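Long-range contacts in magnesium and cobalt efflux protein (Bordetella parapertussis, PDB 3JTF), which probably takes part in the transport of magnesium and cobalt ions, and in this fragment, its CBS domain pair, binds AMP: residues R5-I10 with K85-L90; L19-Q24 with P42-D47. All coordinates share one frame; numbering follows the deposited sequence.

Contact 1: residues R5-I10 with K85-L90; sequences RTVADI and KRLNVL
Leu-87 lays its two methyl branches against the segment from Arg-5 to Ile-10, with CD1 meeting Arg-5 CB at 3.8 Å and CD2 facing Ile-10 CD1 (3.7 Å). In this way the N-terminal segment of a CBS domain pair is pinned to the start of helix 87-96, which belongs to the second CBS motif. The side chains of Leu-87 and Ile-10 reach toward each other tip to tip. Ile-10 has CG1 between its backbone N and carbonyl carbon (chi1 66°), and CD1 at the end of that branch makes the closest approach to Leu-87. Beside this apolar contact the backbones meet in a single bridge, Thr-6 with Arg-86. Val-7 N donates to Lys-85 O at 2.9 Å, whereas the bond from Leu-87 N to Arg-5 O is weak. Two CA-H...O contacts, from Arg-86 CA to Arg-5 O and from Thr-6 CA to Lys-85 O, supplement the pair. Leu-87 N has a second acceptor in Glu-4 OE2, and Asn-88 N bonds to the other oxygen of the same carboxylate, so a residue preceding the N-terminal segment also grips the start of the helix. On the N-terminal side, Asp-9 OD2 receives Thr-6 N at 3.3 Å from above the carboxylate plane, which ties Thr-6, just before the weakly bonded helix 7-10, to the Asp-9 side chain; its link to Arg-5 NH1 is long, and the guanidinium finds a stronger partner through NE in Asp-127. Ile-81 of strand 80-82 touches both Val-7 and Leu-90, and Gln-123 of helix 117-126 touches Leu-87 and Ile-10. Packing is tightest where the side chains of Val-7 and Leu-90 cross at about a right angle, Val-7 CG2 lying 3.4 Å from Leu-90 CD2.

Contact 2: residues L19-Q24 with P42-D47; sequences LLDISQ and PVYEDD
Tyr-44 sets one ring face over the backbone of Asp-21 in a CH-pi contact: Asp-21 CA sits 4.0 Å from the ring centroid, 14° off the normal and displaced toward the rim. Asp-21 CB continues beneath the phenol end, 3.5 Å from Tyr-44 CZ, and the carboxylate plane is turned 27° from the ring. At the ring edge, in its plane, comes Leu-19 CB, while Leu-19 CD2 packs on Pro-42 CB at 3.6 Å. Chi1 of 73° puts Tyr-44 CG between the backbone N and the carbonyl carbon, and the ring beyond it lies over Asp-21 of the neighbouring strand. Farther along the pairing, Ile-22 CG2 lies against the aliphatic chain and carboxylate carbon of Glu-45, touching CB, CG and CD alike, and Ile-22 CB meets Val-43 CG1.

Three backbone bonds hold these side chains in step: Leu-20 N to Pro-42 O, Tyr-44 N to Leu-20 O, and Ile-22 N to Tyr-44 O. Where the strand 20-21 ends, Asp-21 OD1 accepts Ser-23 N at 2.8 Å in an Asx turn, within a type I turn from Asp-21 to Gln-24. Water bridges the turn after strand 20-21 to the loop after strand 40-44: one molecule donates to Asp-21 OD1, accepts from Asp-46 N and bonds Ser-23 OG, and another, donating to Glu-45 OE2 at 2.6 Å, also bonds Ser-23 OG. Glu-45 OE1 is held by a salt bridge to Arg-72.

Farther out, Leu-20 and Val-43 share the other face of the sheet, where Leu-55 touches both and helix 26-35 packs on Leu-20. Pro-42 also touches the bound AMP, which places this parallel pairing beside the nucleotide pocket. Strand 20-21, helix 26-35 and strand 40-44 form the beta-alpha-beta unit of the CBS fold.

From the N terminus, the chain enters contact 1 at once through residues 5-10, then passes strand 12-13 and reaches residues 19-24, which open contact 2; helix 26-35 then leads to strand 40-44, and residues 42-47 close that short loop. The chain then runs through strand 51-56, helix 71-74 and strand 80-82 before residues 85-90 close contact 1, so the smaller loop is nested in the larger. Contact 2 joins parts of the first CBS motif, whereas contact 1 ties the N-terminal segment to the second. Their centres are about 27 Å apart, on opposite sides of the chain's centre, and they do not touch.

Contact 1: residues R5-I10 with K85-L90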
# COMPACT_ATOMS: atom_id res chain seq x y z
N ARG B 5 5.15 9.51 22.55
CA ARG B 5 5.70 8.21 22.14
C ARG B 5 6.81 8.34 21.10
O ARG B 5 6.87 9.35 20.37
CB ARG B 5 4.62 7.33 21.52
CG ARG B 5 3.42 7.15 22.38
CD ARG B 5 2.74 5.87 22.09
NE ARG B 5 1.89 5.52 23.23
CZ ARG B 5 2.15 4.57 24.12
NH1 ARG B 5 3.26 3.83 24.03
NH2 ARG B 5 1.30 4.36 25.10
N THR B 6 7.60 7.28 20.95
CA THR B 6 8.60 7.25 19.90
C THR B 6 8.46 6.06 18.93
O THR B 6 7.71 5.09 19.15
CB THR B 6 10.02 7.28 20.46
OG1 THR B 6 10.33 6.01 21.01
CG2 THR B 6 10.20 8.38 21.55
N VAL B 7 9.18 6.16 17.83
CA VAL B 7 9.22 5.11 16.82
C VAL B 7 9.50 3.72 17.42
O VAL B 7 8.87 2.74 17.02
CB VAL B 7 10.26 5.47 15.73
CG1 VAL B 7 10.71 4.22 14.95
CG2 VAL B 7 9.66 6.50 14.83
N ALA B 8 10.40 3.64 18.38
CA ALA B 8 10.74 2.35 19.01
C ALA B 8 9.51 1.61 19.56
O ALA B 8 9.49 0.39 19.52
CB ALA B 8 11.79 2.53 20.14
N ASP B 9 8.52 2.33 20.07
CA ASP B 9 7.29 1.72 20.60
C ASP B 9 6.42 1.05 19.52
O ASP B 9 5.61 0.19 19.83
CB ASP B 9 6.39 2.79 21.26
CG ASP B 9 7.05 3.48 22.45
OD1 ASP B 9 7.90 2.84 23.09
OD2 ASP B 9 6.73 4.67 22.72
N ILE B 10 6.53 1.47 18.26
CA ILE B 10 5.59 0.95 17.25
C ILE B 10 6.25 0.23 16.06
O ILE B 10 5.56 -0.32 15.22
CB ILE B 10 4.70 2.10 16.71
CG1 ILE B 10 5.53 3.11 15.93
CG2 ILE B 10 3.93 2.79 17.88
CD1 ILE B 10 4.70 4.07 15.08
N LYS B 85 12.68 9.07 17.29
CA LYS B 85 11.86 10.07 16.61
C LYS B 85 10.44 9.99 17.16
O LYS B 85 9.90 8.91 17.38
CB LYS B 85 11.91 9.85 15.09
CG LYS B 85 11.23 10.97 14.29
CD LYS B 85 11.91 11.25 13.00
CE LYS B 85 11.49 12.61 12.43
NZ LYS B 85 12.36 13.04 11.30
N ARG B 86 9.86 11.15 17.46
CA ARG B 86 8.52 11.20 17.99
C ARG B 86 7.48 11.02 16.88
O ARG B 86 7.71 11.40 15.73
CB ARG B 86 8.30 12.50 18.77
CG ARG B 86 9.26 12.60 20.02
CD ARG B 86 8.82 13.64 21.06
NE ARG B 86 8.06 14.76 20.48
CZ ARG B 86 8.55 15.68 19.63
NH1 ARG B 86 9.82 15.64 19.23
NH2 ARG B 86 7.74 16.63 19.17
N LEU B 87 6.36 10.44 17.26
CA LEU B 87 5.31 10.07 16.30
C LEU B 87 4.64 11.26 15.64
O LEU B 87 4.37 11.21 14.45
CB LEU B 87 4.23 9.20 16.95
CG LEU B 87 4.77 7.90 17.55
CD1 LEU B 87 3.60 6.96 17.86
CD2 LEU B 87 5.79 7.21 16.65
N ASN B 88 4.39 12.33 16.39
CA ASN B 88 3.66 13.46 15.81
C ASN B 88 4.51 14.10 14.68
O ASN B 88 3.97 14.48 13.63
CB ASN B 88 3.23 14.51 16.86
CG ASN B 88 2.23 13.95 17.92
OD1 ASN B 88 1.49 12.97 17.68
ND2 ASN B 88 2.23 14.58 19.10
N VAL B 89 5.82 14.17 14.88
CA VAL B 89 6.73 14.77 13.88
C VAL B 89 6.84 13.84 12.68
O VAL B 89 6.73 14.28 11.55
CB VAL B 89 8.10 15.05 14.45
CG1 VAL B 89 9.05 15.58 13.37
CG2 VAL B 89 7.99 16.08 15.63
N LEU B 90 6.97 12.55 12.94
CA LEU B 90 7.11 11.55 11.87
C LEU B 90 5.86 11.49 10.98
O LEU B 90 5.95 11.27 9.76
CB LEU B 90 7.40 10.16 12.47
CG LEU B 90 7.57 9.01 11.48
CD1 LEU B 90 8.69 9.37 10.39
CD2 LEU B 90 7.89 7.69 12.21

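Contact 2: residues L19-Q24 with P42-D47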
# COMPACT_ATOMS: atom_id res chain seq x y z
N LEU B 19 12.31 -8.96 3.84
CA LEU B 19 13.38 -8.33 3.07
C LEU B 19 13.58 -9.05 1.79
O LEU B 19 13.23 -10.22 1.71
CB LEU B 19 14.71 -8.49 3.80
CG LEU B 19 14.80 -7.95 5.22
CD1 LEU B 19 16.19 -8.16 5.81
CD2 LEU B 19 14.48 -6.52 5.18
N LEU B 20 14.21 -8.40 0.82
CA LEU B 20 14.57 -9.06 -0.43
C LEU B 20 16.09 -8.99 -0.63
O LEU B 20 16.70 -7.95 -0.44
CB LEU B 20 13.87 -8.36 -1.60
CG LEU B 20 12.33 -8.46 -1.66
CD1 LEU B 20 11.75 -7.71 -2.87
CD2 LEU B 20 11.89 -9.93 -1.69
N ASP B 21 16.68 -10.10 -1.07
CA ASP B 21 18.09 -10.19 -1.38
C ASP B 21 18.24 -9.90 -2.88
O ASP B 21 17.76 -10.69 -3.71
CB ASP B 21 18.57 -11.58 -1.07
CG ASP B 21 20.00 -11.86 -1.50
OD1 ASP B 21 20.67 -11.05 -2.15
OD2 ASP B 21 20.42 -12.96 -1.16
N ILE B 22 18.95 -8.83 -3.19
CA ILE B 22 19.08 -8.36 -4.56
C ILE B 22 19.76 -9.42 -5.46
O ILE B 22 19.59 -9.38 -6.66
CB ILE B 22 19.84 -7.01 -4.64
CG1 ILE B 22 19.73 -6.33 -6.03
CG2 ILE B 22 21.35 -7.21 -4.35
CD1 ILE B 22 18.37 -5.98 -6.44
N SER B 23 20.49 -10.38 -4.90
CA SER B 23 21.21 -11.38 -5.69
C SER B 23 20.33 -12.54 -6.15
O SER B 23 20.77 -13.36 -6.95
CB SER B 23 22.38 -11.97 -4.90
OG SER B 23 23.27 -10.93 -4.47
N GLN B 24 19.11 -12.64 -5.62
CA GLN B 24 18.20 -13.71 -6.00
C GLN B 24 17.71 -13.54 -7.45
O GLN B 24 17.49 -12.42 -7.89
CB GLN B 24 17.04 -13.80 -5.01
CG GLN B 24 17.50 -14.36 -3.66
CD GLN B 24 18.01 -15.81 -3.77
OE1 GLN B 24 17.25 -16.71 -4.12
NE2 GLN B 24 19.32 -16.03 -3.53
N PRO B 42 12.34 -3.58 2.09
CA PRO B 42 13.77 -3.29 2.13
C PRO B 42 14.57 -4.35 1.39
O PRO B 42 14.25 -5.52 1.46
CB PRO B 42 14.11 -3.29 3.62
CG PRO B 42 12.79 -3.23 4.34
CD PRO B 42 11.83 -3.95 3.42
N VAL B 43 15.60 -3.89 0.68
CA VAL B 43 16.45 -4.72 -0.14
C VAL B 43 17.85 -4.73 0.41
O VAL B 43 18.38 -3.67 0.81
CB VAL B 43 16.45 -4.22 -1.61
CG1 VAL B 43 17.40 -5.06 -2.47
CG2 VAL B 43 14.99 -4.27 -2.17
N TYR B 44 18.44 -5.92 0.51
CA TYR B 44 19.82 -6.02 0.94
C TYR B 44 20.72 -6.71 -0.07
O TYR B 44 20.27 -7.31 -1.01
CB TYR B 44 19.93 -6.70 2.31
CG TYR B 44 19.68 -8.19 2.30
CD1 TYR B 44 20.72 -9.09 2.09
CD2 TYR B 44 18.39 -8.69 2.49
CE1 TYR B 44 20.48 -10.48 2.09
CE2 TYR B 44 18.14 -10.06 2.52
CZ TYR B 44 19.18 -10.95 2.32
OH TYR B 44 18.92 -12.31 2.32
N GLU B 45 22.01 -6.63 0.19
CA GLU B 45 23.01 -7.34 -0.59
C GLU B 45 24.09 -7.84 0.33
O GLU B 45 24.61 -7.08 1.17
CB GLU B 45 23.57 -6.46 -1.72
CG GLU B 45 24.43 -7.24 -2.76
CD GLU B 45 24.69 -6.40 -4.01
OE1 GLU B 45 24.36 -5.19 -3.99
OE2 GLU B 45 25.21 -6.94 -5.01
N ASP B 46 24.40 -9.13 0.18
CA ASP B 46 25.45 -9.82 0.91
C ASP B 46 25.22 -10.05 2.41
O ASP B 46 25.67 -11.08 2.94
CB ASP B 46 26.82 -9.17 0.68
CG ASP B 46 27.29 -9.28 -0.78
OD1 ASP B 46 27.42 -10.41 -1.30
OD2 ASP B 46 27.54 -8.23 -1.41
N ASP B 47 24.61 -9.12 3.12
CA ASP B 47 24.30 -9.28 4.56
C ASP B 47 22.95 -8.57 4.75
O ASP B 47 22.72 -7.53 4.14
CB ASP B 47 25.33 -8.59 5.45
CG ASP B 47 25.01 -8.69 6.96
OD1 ASP B 47 25.42 -9.67 7.65
OD2 ASP B 47 24.41 -7.76 7.52
O HOH W 1 23.26 -10.94 -1.59
O HOH W 2 18.92 -14.87 0.07
O HOH W 3 24.56 -9.26 -5.87